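Local coordinates for protein folylpolyglutamate synthase/dihydrofolate synthase (Thermotoga maritima, PDB 1O5Z) that probably adds glutamate to dihydropteroate and to folates in ATP-driven, magnesium-dependent ligation, serving as both dihydrofolate synthase and folylpolyglutamate synthase, at residues His88-Arg93 with Asn437-Lys441; Thr374-Arg380 with Ser420-Tyr426; Glu369-Thr374 with Ala407-Arg413. All coordinates share one frame; numbering follows the deposited sequence.

Contact 1. Residues His88-Arg93 with Asn437-Lys441; sequences HLSTFR and NEEWK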
loop_
_atom_site.group_PDB
_atom_site.type_symbol
_atom_site.label_atom_id
_atom_site.label_comp_id
_atom_site.label_asym_id
_atom_site.label_seq_id
_atom_site.Cartn_x
_atom_site.Cartn_y
_atom_site.Cartn_z
ATOM N N HIS A 88 0.054 5.365 -5.158
ATOM C CA HIS A 88 -1.327 5.617 -4.853
ATOM C C HIS A 88 -2.110 4.907 -5.883
ATOM O O HIS A 88 -1.568 4.530 -6.916
ATOM C CB HIS A 88 -1.656 7.121 -4.855
ATOM C CG HIS A 88 -1.452 7.812 -6.178
ATOM N ND1 HIS A 88 -0.331 8.574 -6.456
ATOM C CD2 HIS A 88 -2.232 7.880 -7.283
ATOM C CE1 HIS A 88 -0.446 9.096 -7.673
ATOM N NE2 HIS A 88 -1.588 8.682 -8.195
ATOM N N LEU A 89 -3.404 4.792 -5.608
ATOM C CA LEU A 89 -4.355 4.110 -6.461
ATOM C C LEU A 89 -5.179 5.084 -7.321
ATOM O O LEU A 89 -5.206 4.984 -8.549
ATOM C CB LEU A 89 -5.263 3.253 -5.565
ATOM C CG LEU A 89 -6.027 2.196 -6.323
ATOM C CD1 LEU A 89 -5.062 1.179 -6.926
ATOM C CD2 LEU A 89 -7.059 1.551 -5.420
ATOM N N SER A 90 -5.829 6.042 -6.665
ATOM C CA SER A 90 -6.768 6.948 -7.332
ATOM C C SER A 90 -6.305 8.392 -7.278
ATOM O O SER A 90 -6.409 9.101 -8.267
ATOM C CB SER A 90 -8.144 6.843 -6.708
ATOM O OG SER A 90 -8.667 5.547 -6.808
ATOM N N THR A 91 -5.784 8.833 -6.136
ATOM C CA THR A 91 -5.278 10.172 -6.043
ATOM C C THR A 91 -3.970 10.191 -5.332
ATOM O O THR A 91 -3.755 9.482 -4.376
ATOM C CB THR A 91 -6.254 11.135 -5.344
ATOM O OG1 THR A 91 -5.563 12.375 -5.130
ATOM C CG2 THR A 91 -6.609 10.651 -3.939
ATOM N N PHE A 92 -3.086 11.040 -5.827
ATOM C CA PHE A 92 -1.804 11.307 -5.217
ATOM C C PHE A 92 -1.907 11.573 -3.720
ATOM O O PHE A 92 -1.005 11.242 -2.960
ATOM C CB PHE A 92 -1.180 12.499 -5.941
ATOM C CG PHE A 92 0.042 13.000 -5.305
ATOM C CD1 PHE A 92 1.299 12.529 -5.710
ATOM C CD2 PHE A 92 -0.042 13.939 -4.296
ATOM C CE1 PHE A 92 2.481 13.013 -5.114
ATOM C CE2 PHE A 92 1.098 14.426 -3.689
ATOM C CZ PHE A 92 2.378 13.965 -4.106
ATOM N N ARG A 93 -3.012 12.164 -3.299
ATOM C CA ARG A 93 -3.179 12.550 -1.910
ATOM C C ARG A 93 -3.337 11.375 -0.879
ATOM O O ARG A 93 -3.178 11.579 0.357
ATOM C CB ARG A 93 -4.292 13.594 -1.839
ATOM C CG ARG A 93 -3.921 14.851 -2.625
ATOM C CD ARG A 93 -5.115 15.581 -3.195
ATOM N NE ARG A 93 -6.074 15.538 -2.119
ATOM C CZ ARG A 93 -7.222 14.935 -2.106
ATOM N NH1 ARG A 93 -7.749 14.434 -3.199
ATOM N NH2 ARG A 93 -7.875 14.925 -0.964
ATOM N N ASN A 437 -11.398 12.316 -10.954
ATOM C CA ASN A 437 -10.631 13.510 -10.742
ATOM C C ASN A 437 -9.705 13.787 -11.950
ATOM O O ASN A 437 -9.439 12.921 -12.795
ATOM C CB ASN A 437 -9.927 13.462 -9.367
ATOM C CG ASN A 437 -8.574 12.748 -9.382
ATOM O OD1 ASN A 437 -7.597 13.372 -9.777
ATOM N ND2 ASN A 437 -8.471 11.528 -8.804
ATOM N N GLU A 438 -9.263 15.022 -12.041
ATOM C CA GLU A 438 -8.477 15.485 -13.173
ATOM C C GLU A 438 -7.048 14.946 -13.213
ATOM O O GLU A 438 -6.344 15.153 -14.203
ATOM C CB GLU A 438 -8.391 17.007 -13.128
ATOM C CG GLU A 438 -9.043 17.705 -14.283
ATOM C CD GLU A 438 -9.129 19.189 -14.039
ATOM O OE1 GLU A 438 -9.802 19.561 -13.046
ATOM O OE2 GLU A 438 -8.507 19.970 -14.809
ATOM N N GLU A 439 -6.582 14.367 -12.114
ATOM C CA GLU A 439 -5.271 13.689 -12.060
ATOM C C GLU A 439 -5.182 12.590 -13.120
ATOM O O GLU A 439 -4.103 12.348 -13.693
ATOM C CB GLU A 439 -5.019 13.046 -10.690
ATOM C CG GLU A 439 -4.828 14.010 -9.533
ATOM C CD GLU A 439 -4.527 13.293 -8.201
ATOM O OE1 GLU A 439 -5.002 13.777 -7.139
ATOM O OE2 GLU A 439 -3.788 12.282 -8.212
ATOM N N TRP A 440 -6.314 11.936 -13.378
ATOM C CA TRP A 440 -6.402 10.988 -14.472
ATOM C C TRP A 440 -6.100 11.605 -15.839
ATOM O O TRP A 440 -5.632 10.895 -16.723
ATOM C CB TRP A 440 -7.741 10.313 -14.472
ATOM C CG TRP A 440 -7.902 9.514 -13.276
ATOM C CD1 TRP A 440 -8.467 9.917 -12.118
ATOM C CD2 TRP A 440 -7.444 8.181 -13.067
ATOM N NE1 TRP A 440 -8.410 8.912 -11.188
ATOM C CE2 TRP A 440 -7.785 7.830 -11.734
ATOM C CE3 TRP A 440 -6.783 7.239 -13.860
ATOM C CZ2 TRP A 440 -7.487 6.590 -11.169
ATOM C CZ3 TRP A 440 -6.486 5.981 -13.295
ATOM C CH2 TRP A 440 -6.843 5.679 -11.953
ATOM N N LYS A 441 -6.310 12.908 -16.015
ATOM C CA LYS A 441 -5.936 13.573 -17.277
ATOM C C LYS A 441 -4.430 13.937 -17.379
ATOM O O LYS A 441 -3.910 14.108 -18.475
ATOM C CB LYS A 441 -6.791 14.831 -17.502
ATOM C CG LYS A 441 -8.278 14.573 -17.741
ATOM C CD LYS A 441 -8.577 14.213 -19.221
ATOM C CE LYS A 441 -9.713 15.076 -19.836
ATOM N NZ LYS A 441 -9.356 15.644 -21.200
HETATM O O HOH W 1 -6.895 15.363 -6.255
#

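Contact 2. Residues Thr374-Arg380 with Ser420-Tyr426; sequences TRVPSPR and SLFLVGY. With SO4 (sulfate ion), chain D; SO4 (sulfate ion), chain E.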
loop_
_atom_site.group_PDB
_atom_site.type_symbol
_atom_site.label_atom_id
_atom_site.label_comp_id
_atom_site.label_asym_id
_atom_site.label_seq_id
_atom_site.Cartn_x
_atom_site.Cartn_y
_atom_site.Cartn_z
ATOM N N THR A 374 -12.071 -4.921 -21.009
ATOM C CA THR A 374 -12.293 -3.482 -21.103
ATOM C C THR A 374 -10.981 -2.792 -21.346
ATOM O O THR A 374 -9.934 -3.426 -21.247
ATOM C CB THR A 374 -12.961 -3.000 -19.814
ATOM O OG1 THR A 374 -13.462 -1.701 -20.038
ATOM C CG2 THR A 374 -11.993 -2.873 -18.647
ATOM N N ARG A 375 -11.009 -1.526 -21.718
ATOM C CA ARG A 375 -9.742 -0.784 -21.900
ATOM C C ARG A 375 -9.240 -0.129 -20.624
ATOM O O ARG A 375 -9.938 0.671 -20.058
ATOM C CB ARG A 375 -9.898 0.342 -22.899
ATOM C CG ARG A 375 -10.227 -0.077 -24.229
ATOM C CD ARG A 375 -10.198 1.055 -25.147
ATOM N NE ARG A 375 -8.834 1.512 -25.340
ATOM C CZ ARG A 375 -8.075 1.173 -26.370
ATOM N NH1 ARG A 375 -8.539 0.357 -27.307
ATOM N NH2 ARG A 375 -6.840 1.641 -26.451
ATOM N N VAL A 376 -8.007 -0.413 -20.210
ATOM C CA VAL A 376 -7.364 0.384 -19.174
ATOM C C VAL A 376 -7.372 1.875 -19.547
ATOM O O VAL A 376 -6.945 2.272 -20.640
ATOM C CB VAL A 376 -5.941 -0.060 -18.915
ATOM C CG1 VAL A 376 -5.320 0.801 -17.829
ATOM C CG2 VAL A 376 -5.895 -1.540 -18.512
ATOM N N PRO A 377 -7.906 2.687 -18.637
ATOM C CA PRO A 377 -8.049 4.120 -18.840
ATOM C C PRO A 377 -6.705 4.812 -18.527
ATOM O O PRO A 377 -6.359 5.148 -17.317
ATOM C CB PRO A 377 -9.138 4.493 -17.831
ATOM C CG PRO A 377 -8.919 3.583 -16.715
ATOM C CD PRO A 377 -8.466 2.279 -17.325
ATOM N N SER A 378 -5.933 4.945 -19.605
ATOM C CA SER A 378 -4.557 5.389 -19.532
ATOM C C SER A 378 -4.070 5.473 -20.954
ATOM O O SER A 378 -4.344 4.575 -21.756
ATOM C CB SER A 378 -3.690 4.396 -18.762
ATOM O OG SER A 378 -2.332 4.771 -18.832
ATOM N N PRO A 379 -3.336 6.536 -21.269
ATOM C CA PRO A 379 -2.723 6.655 -22.584
ATOM C C PRO A 379 -1.673 5.579 -22.820
ATOM O O PRO A 379 -1.247 5.375 -23.956
ATOM C CB PRO A 379 -2.078 8.065 -22.567
ATOM C CG PRO A 379 -2.653 8.776 -21.345
ATOM C CD PRO A 379 -3.015 7.684 -20.395
ATOM N N ARG A 380 -1.248 4.933 -21.738
ATOM C CA ARG A 380 -0.372 3.767 -21.796
ATOM C C ARG A 380 -1.039 2.523 -22.395
ATOM O O ARG A 380 -0.334 1.620 -22.831
ATOM C CB ARG A 380 0.207 3.446 -20.396
ATOM C CG ARG A 380 1.657 3.955 -20.181
ATOM C CD ARG A 380 2.032 4.390 -18.731
ATOM N NE ARG A 380 1.561 3.504 -17.648
ATOM C CZ ARG A 380 2.102 2.305 -17.353
ATOM N NH1 ARG A 380 3.132 1.832 -18.081
ATOM N NH2 ARG A 380 1.615 1.560 -16.339
ATOM N N SER A 420 -5.114 -4.425 -13.768
ATOM C CA SER A 420 -4.401 -3.156 -13.859
ATOM C C SER A 420 -4.773 -2.306 -12.668
ATOM O O SER A 420 -5.936 -2.172 -12.373
ATOM C CB SER A 420 -4.827 -2.426 -15.128
ATOM O OG SER A 420 -4.501 -1.050 -15.099
ATOM N N LEU A 421 -3.769 -1.763 -11.983
ATOM C CA LEU A 421 -3.938 -0.786 -10.909
ATOM C C LEU A 421 -4.584 0.515 -11.361
ATOM O O LEU A 421 -5.402 1.069 -10.653
ATOM C CB LEU A 421 -2.582 -0.482 -10.315
ATOM C CG LEU A 421 -2.027 -1.643 -9.468
ATOM C CD1 LEU A 421 -0.615 -1.395 -9.048
ATOM C CD2 LEU A 421 -2.880 -1.809 -8.220
ATOM N N PHE A 422 -4.184 1.012 -12.535
ATOM C CA PHE A 422 -4.873 2.132 -13.209
ATOM C C PHE A 422 -6.361 1.841 -13.327
ATOM O O PHE A 422 -7.171 2.637 -12.917
ATOM C CB PHE A 422 -4.335 2.338 -14.609
ATOM C CG PHE A 422 -3.173 3.223 -14.680
ATOM C CD1 PHE A 422 -1.947 2.766 -15.187
ATOM C CD2 PHE A 422 -3.269 4.537 -14.271
ATOM C CE1 PHE A 422 -0.804 3.618 -15.274
ATOM C CE2 PHE A 422 -2.127 5.411 -14.341
ATOM C CZ PHE A 422 -0.896 4.947 -14.859
ATOM N N LEU A 423 -6.701 0.697 -13.904
ATOM C CA LEU A 423 -8.094 0.297 -14.018
ATOM C C LEU A 423 -8.793 0.278 -12.648
ATOM O O LEU A 423 -9.867 0.871 -12.458
ATOM C CB LEU A 423 -8.206 -1.080 -14.659
ATOM C CG LEU A 423 -9.636 -1.618 -14.716
ATOM C CD1 LEU A 423 -10.492 -0.742 -15.682
ATOM C CD2 LEU A 423 -9.636 -3.042 -15.114
ATOM N N VAL A 424 -8.212 -0.417 -11.687
ATOM C CA VAL A 424 -8.856 -0.487 -10.385
ATOM C C VAL A 424 -9.009 0.898 -9.702
ATOM O O VAL A 424 -10.043 1.201 -9.147
ATOM C CB VAL A 424 -8.156 -1.481 -9.494
ATOM C CG1 VAL A 424 -8.746 -1.435 -8.114
ATOM C CG2 VAL A 424 -8.306 -2.900 -10.097
ATOM N N GLY A 425 -7.997 1.738 -9.747
ATOM C CA GLY A 425 -8.076 3.008 -9.090
ATOM C C GLY A 425 -9.112 3.874 -9.740
ATOM O O GLY A 425 -9.778 4.645 -9.068
ATOM N N TYR A 426 -9.250 3.754 -11.051
ATOM C CA TYR A 426 -10.208 4.536 -11.815
ATOM C C TYR A 426 -11.641 4.174 -11.515
ATOM O O TYR A 426 -12.479 5.014 -11.267
ATOM C CB TYR A 426 -9.923 4.286 -13.281
ATOM C CG TYR A 426 -10.763 5.071 -14.281
ATOM C CD1 TYR A 426 -10.442 6.383 -14.651
ATOM C CD2 TYR A 426 -11.854 4.464 -14.897
ATOM C CE1 TYR A 426 -11.201 7.030 -15.583
ATOM C CE2 TYR A 426 -12.610 5.116 -15.796
ATOM C CZ TYR A 426 -12.287 6.382 -16.146
ATOM O OH TYR A 426 -13.092 6.953 -17.086
HETATM S S SO4 D . -0.999 -1.189 -14.268
HETATM O O1 SO4 D . -1.714 -1.651 -15.440
HETATM O O2 SO4 D . 0.383 -0.878 -14.594
HETATM O O3 SO4 D . -1.590 0.041 -13.784
HETATM O O4 SO4 D . -1.094 -2.245 -13.257
HETATM S S SO4 E . -5.229 -0.240 -29.428
HETATM O O1 SO4 E . -5.484 -0.842 -28.114
HETATM O O2 SO4 E . -6.537 -0.266 -30.100
HETATM O O3 SO4 E . -4.364 -1.155 -30.186
HETATM O O4 SO4 E . -4.569 1.066 -29.199
#

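Contact 3. Residues Glu369-Thr374 with Ala407-Arg413; sequences ERVIVT and AIESTER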
loop_
_atom_site.group_PDB
_atom_site.type_symbol
_atom_site.label_atom_id
_atom_site.label_comp_id
_atom_site.label_asym_id
_atom_site.label_seq_id
_atom_site.Cartn_x
_atom_site.Cartn_y
_atom_site.Cartn_z
ATOM N N GLU A 369 -18.759 -16.567 -14.596
ATOM C CA GLU A 369 -19.907 -16.831 -15.376
ATOM C C GLU A 369 -19.874 -15.898 -16.581
ATOM O O GLU A 369 -20.566 -16.111 -17.526
ATOM C CB GLU A 369 -21.111 -16.498 -14.521
ATOM C CG GLU A 369 -22.326 -17.329 -14.761
ATOM C CD GLU A 369 -22.165 -18.680 -14.172
ATOM O OE1 GLU A 369 -22.941 -19.566 -14.577
ATOM O OE2 GLU A 369 -21.258 -18.830 -13.318
ATOM N N ARG A 370 -19.108 -14.828 -16.521
ATOM C CA ARG A 370 -19.161 -13.809 -17.537
ATOM C C ARG A 370 -17.862 -13.038 -17.501
ATOM O O ARG A 370 -17.369 -12.692 -16.408
ATOM C CB ARG A 370 -20.324 -12.869 -17.257
ATOM C CG ARG A 370 -20.541 -11.797 -18.300
ATOM C CD ARG A 370 -21.712 -10.920 -17.978
ATOM N NE ARG A 370 -21.841 -9.817 -18.932
ATOM C CZ ARG A 370 -22.504 -8.714 -18.682
ATOM N NH1 ARG A 370 -23.066 -8.538 -17.509
ATOM N NH2 ARG A 370 -22.582 -7.756 -19.594
ATOM N N VAL A 371 -17.295 -12.819 -18.688
ATOM C CA VAL A 371 -16.020 -12.170 -18.838
ATOM C C VAL A 371 -16.179 -11.011 -19.810
ATOM O O VAL A 371 -16.690 -11.149 -20.926
ATOM C CB VAL A 371 -14.897 -13.142 -19.272
ATOM C CG1 VAL A 371 -13.550 -12.409 -19.434
ATOM C CG2 VAL A 371 -14.758 -14.294 -18.269
ATOM N N ILE A 372 -15.772 -9.853 -19.315
ATOM C CA ILE A 372 -15.806 -8.612 -20.026
ATOM C C ILE A 372 -14.384 -8.047 -20.012
ATOM O O ILE A 372 -13.838 -7.794 -18.972
ATOM C CB ILE A 372 -16.730 -7.621 -19.326
ATOM C CG1 ILE A 372 -18.136 -8.200 -19.179
ATOM C CG2 ILE A 372 -16.724 -6.294 -20.079
ATOM C CD1 ILE A 372 -19.015 -7.356 -18.284
ATOM N N VAL A 373 -13.808 -7.871 -21.196
ATOM C CA VAL A 373 -12.528 -7.251 -21.367
ATOM C C VAL A 373 -12.855 -5.787 -21.617
ATOM O O VAL A 373 -13.775 -5.454 -22.369
ATOM C CB VAL A 373 -11.778 -7.821 -22.600
ATOM C CG1 VAL A 373 -10.400 -7.198 -22.726
ATOM C CG2 VAL A 373 -11.668 -9.359 -22.504
ATOM N N THR A 374 -12.071 -4.921 -21.009
ATOM C CA THR A 374 -12.293 -3.482 -21.103
ATOM C C THR A 374 -10.981 -2.792 -21.346
ATOM O O THR A 374 -9.934 -3.426 -21.247
ATOM C CB THR A 374 -12.961 -3.000 -19.814
ATOM O OG1 THR A 374 -13.462 -1.701 -20.038
ATOM C CG2 THR A 374 -11.993 -2.873 -18.647
ATOM N N ALA A 407 -18.747 -1.134 -18.469
ATOM C CA ALA A 407 -18.521 -2.537 -18.119
ATOM C C ALA A 407 -19.036 -2.853 -16.732
ATOM O O ALA A 407 -19.751 -3.830 -16.575
ATOM C CB ALA A 407 -17.070 -2.902 -18.225
ATOM N N ILE A 408 -18.694 -2.079 -15.713
ATOM C CA ILE A 408 -19.205 -2.396 -14.371
ATOM C C ILE A 408 -20.664 -2.096 -14.227
ATOM O O ILE A 408 -21.362 -2.790 -13.503
ATOM C CB ILE A 408 -18.403 -1.718 -13.244
ATOM C CG1 ILE A 408 -18.352 -0.193 -13.413
ATOM C CG2 ILE A 408 -16.982 -2.294 -13.199
ATOM C CD1 ILE A 408 -18.334 0.556 -12.112
ATOM N N GLU A 409 -21.151 -1.079 -14.935
ATOM C CA GLU A 409 -22.575 -0.758 -14.909
ATOM C C GLU A 409 -23.420 -1.920 -15.433
ATOM O O GLU A 409 -24.559 -2.107 -15.004
ATOM C CB GLU A 409 -22.833 0.570 -15.662
ATOM C CG GLU A 409 -24.270 1.064 -15.657
ATOM C CD GLU A 409 -25.155 0.267 -16.609
ATOM O OE1 GLU A 409 -26.403 0.281 -16.449
ATOM O OE2 GLU A 409 -24.599 -0.389 -17.513
ATOM N N SER A 410 -22.824 -2.725 -16.311
ATOM C CA SER A 410 -23.493 -3.774 -17.054
ATOM C C SER A 410 -23.674 -5.100 -16.325
ATOM O O SER A 410 -24.435 -5.965 -16.769
ATOM C CB SER A 410 -22.715 -3.985 -18.345
ATOM O OG SER A 410 -22.895 -2.784 -19.104
ATOM N N THR A 411 -22.975 -5.265 -15.209
ATOM C CA THR A 411 -23.080 -6.499 -14.452
ATOM C C THR A 411 -24.191 -6.458 -13.405
ATOM O O THR A 411 -24.593 -5.400 -12.929
ATOM C CB THR A 411 -21.750 -6.841 -13.812
ATOM O OG1 THR A 411 -21.258 -5.738 -13.045
ATOM C CG2 THR A 411 -20.677 -7.009 -14.874
ATOM N N GLU A 412 -24.690 -7.651 -13.114
ATOM C CA GLU A 412 -25.636 -7.940 -12.050
ATOM C C GLU A 412 -24.930 -8.700 -10.922
ATOM O O GLU A 412 -25.217 -8.478 -9.731
ATOM C CB GLU A 412 -26.746 -8.843 -12.582
ATOM C CG GLU A 412 -27.315 -8.419 -13.920
ATOM C CD GLU A 412 -28.299 -7.262 -13.800
ATOM O OE1 GLU A 412 -27.993 -6.252 -13.120
ATOM O OE2 GLU A 412 -29.395 -7.365 -14.397
ATOM N N ARG A 413 -24.028 -9.611 -11.322
ATOM C CA ARG A 413 -23.328 -10.482 -10.422
ATOM C C ARG A 413 -22.276 -9.731 -9.685
ATOM O O ARG A 413 -21.831 -8.688 -10.122
ATOM C CB ARG A 413 -22.646 -11.610 -11.182
ATOM C CG ARG A 413 -23.579 -12.565 -11.902
ATOM C CD ARG A 413 -22.806 -13.428 -12.918
ATOM N NE ARG A 413 -23.613 -14.377 -13.665
ATOM C CZ ARG A 413 -23.933 -14.283 -14.959
ATOM N NH1 ARG A 413 -23.547 -13.271 -15.721
ATOM N NH2 ARG A 413 -24.665 -15.239 -15.508
#

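Contact 1. Residues His88-Arg93 with Asn437-Lys441
E439 OE1 is gripped from several directions: the hydroxyl T91 OG1 donates to it at 2.5 Å, water 1 bonds to it at 2.6 Å, and the hydroxyl of Y15 on helix 12-23 is a further partner. The other carboxylate oxygen, E439 OE2, takes the backbone N of F92 at 2.8 Å in an almost straight bond (176°) on its syn lone pair. With both oxygens engaged, the carboxylate is held against turning, and a glutamate suits the place because its chain, extended beyond CG, reaches the loop with two acceptors. T91 OG1 lies anti to its backbone N (chi1 171°), where it also accepts from R93 N at 3.1 Å, an ST turn that leads into the 3-10 segment at F92. This joins a loop of the Mur ligase middle domain, between strands 81-84 and 96-98, to the chain's C-terminal tail beyond helix 421-433. N437 ND2 adds a bond to S90 O of 3.2 Å, the donor standing well above the carbonyl plane. Alongside, the indole of W440 brings CZ2 to 3.8 Å from L89 O, while its NE1 is bonded to E429 on helix 421-433.

Contact 2. Residues Thr374-Arg380 with Ser420-Tyr426
The first turns of helix 421-433 meet the loop that leaves strand 370-373 in the C-terminal domain. S420 is the N-cap: a chi1 of 162° swings its OG to the far side from its own backbone N, where it accepts from L423 N at 3.1 Å and nearly in line. A sulfate, probably from the crystallisation liquor, sits on this helix end, taking a bond from S420 OG to its O1 at 2.9 Å and others from the backbone N atoms of L421 and F422. Small and hydroxylated, a serine can both cap the helix and serve the anion. Against this polar end the loop sets apolar groups. V376 lays its CG1 3.4 Å from S420 OG and close to F422 CB, while T374 and L423 meet tip to tip through their methyls. P377 lies over one face of the Y426 ring, its CG 3.7 Å from the ring centroid and 24° off the normal, a CH-pi contact suited to the stiff, puckered proline ring, which offers its CG to the aromatic face. Replacing Y426 by an alanine would probably leave P377 without the ring face it lies on and W440 without its edge-to-face partner. F422 is flanked differently: S378 OG lies over one face, 4.0 Å from CE1, while R380 NH2 comes to the ring edge, 3.3 Å from CE1, its guanidinium plane turned 51° from the ring. S378 OG also accepts from R380 N, closing an ST turn that shapes the loop where the arginine branches off, and R380 NH2 ends 3.2 Å from O2 of the same sulfate. Backbone N-H groups at a serine-capped helix start, with an arginine close by, make an arrangement typical of an anion site at a helix N-terminus.

Contact 3. Residues Glu369-Thr374 with Ala407-Arg413
The chi1 of R370 (-177°) sends CG opposite the backbone N, and the chain stays extended as far as NE, which carries its guanidinium across to the backbone around S410, near the end of helix 404-409. There R370 NH1 donates to S410 O at 3.0 Å, almost straight (173°) and in the guanidinium plane, although it stands well above the plane of that carbonyl. The same guanidinium forms a salt bridge through NE with E399, so two partners fix its rotation; an arginine suits the place because its length and several N-H groups let it serve both. The second arginine is used for its flat face. The R413 guanidinium lies across the side chain of E369, with E369 CB 3.3 Å above its plane and E369 CG 3.2 Å from R413 NH2. Because E369 bends at chi2 (75°), its carboxylate is led off instead of pairing, and E369 OE1 remains 4.7 Å from R413 NH2, near enough for a probable long-range attraction. R413 NH1 also rests against R370 CB at 3.6 Å. Further in, the contact turns apolar: I372 CD1 touches T411 CG2 at 3.8 Å, and I372 CG2 meets A407 CB at 3.9 Å, the small alanine letting the helix come close to the branched isoleucine. T411 OG1 faces other partners, T415 and K316. V373 points to the opposite side of the sheet, onto helix 384-394. Strand 370-373 thus lies under the beta-alpha-beta crossover from strand 399-400 through helix 404-409 to strand 414-418, as in a layered Rossmann-like domain.

How the contacts relate
Contacts 2 and 3 belong to one domain and share T374, which follows strand 370-373 and so closes segment 369-374 and opens segment 374-380. Contact 3 lies farthest out, its centre about 27 Å from the centre of the chain, and mixes arginine bonding at the surface with apolar packing inside. Contact 2, nearer the centre, relies on apolar and ring packing beside a helix end that binds an anion. Contact 1 bridges two domains and is chiefly polar, built around a single carboxylate. It touches contact 2 directly: S90 OG probably bonds to G425 O, and W440 packs on the helix, so helix 421-433 links the two.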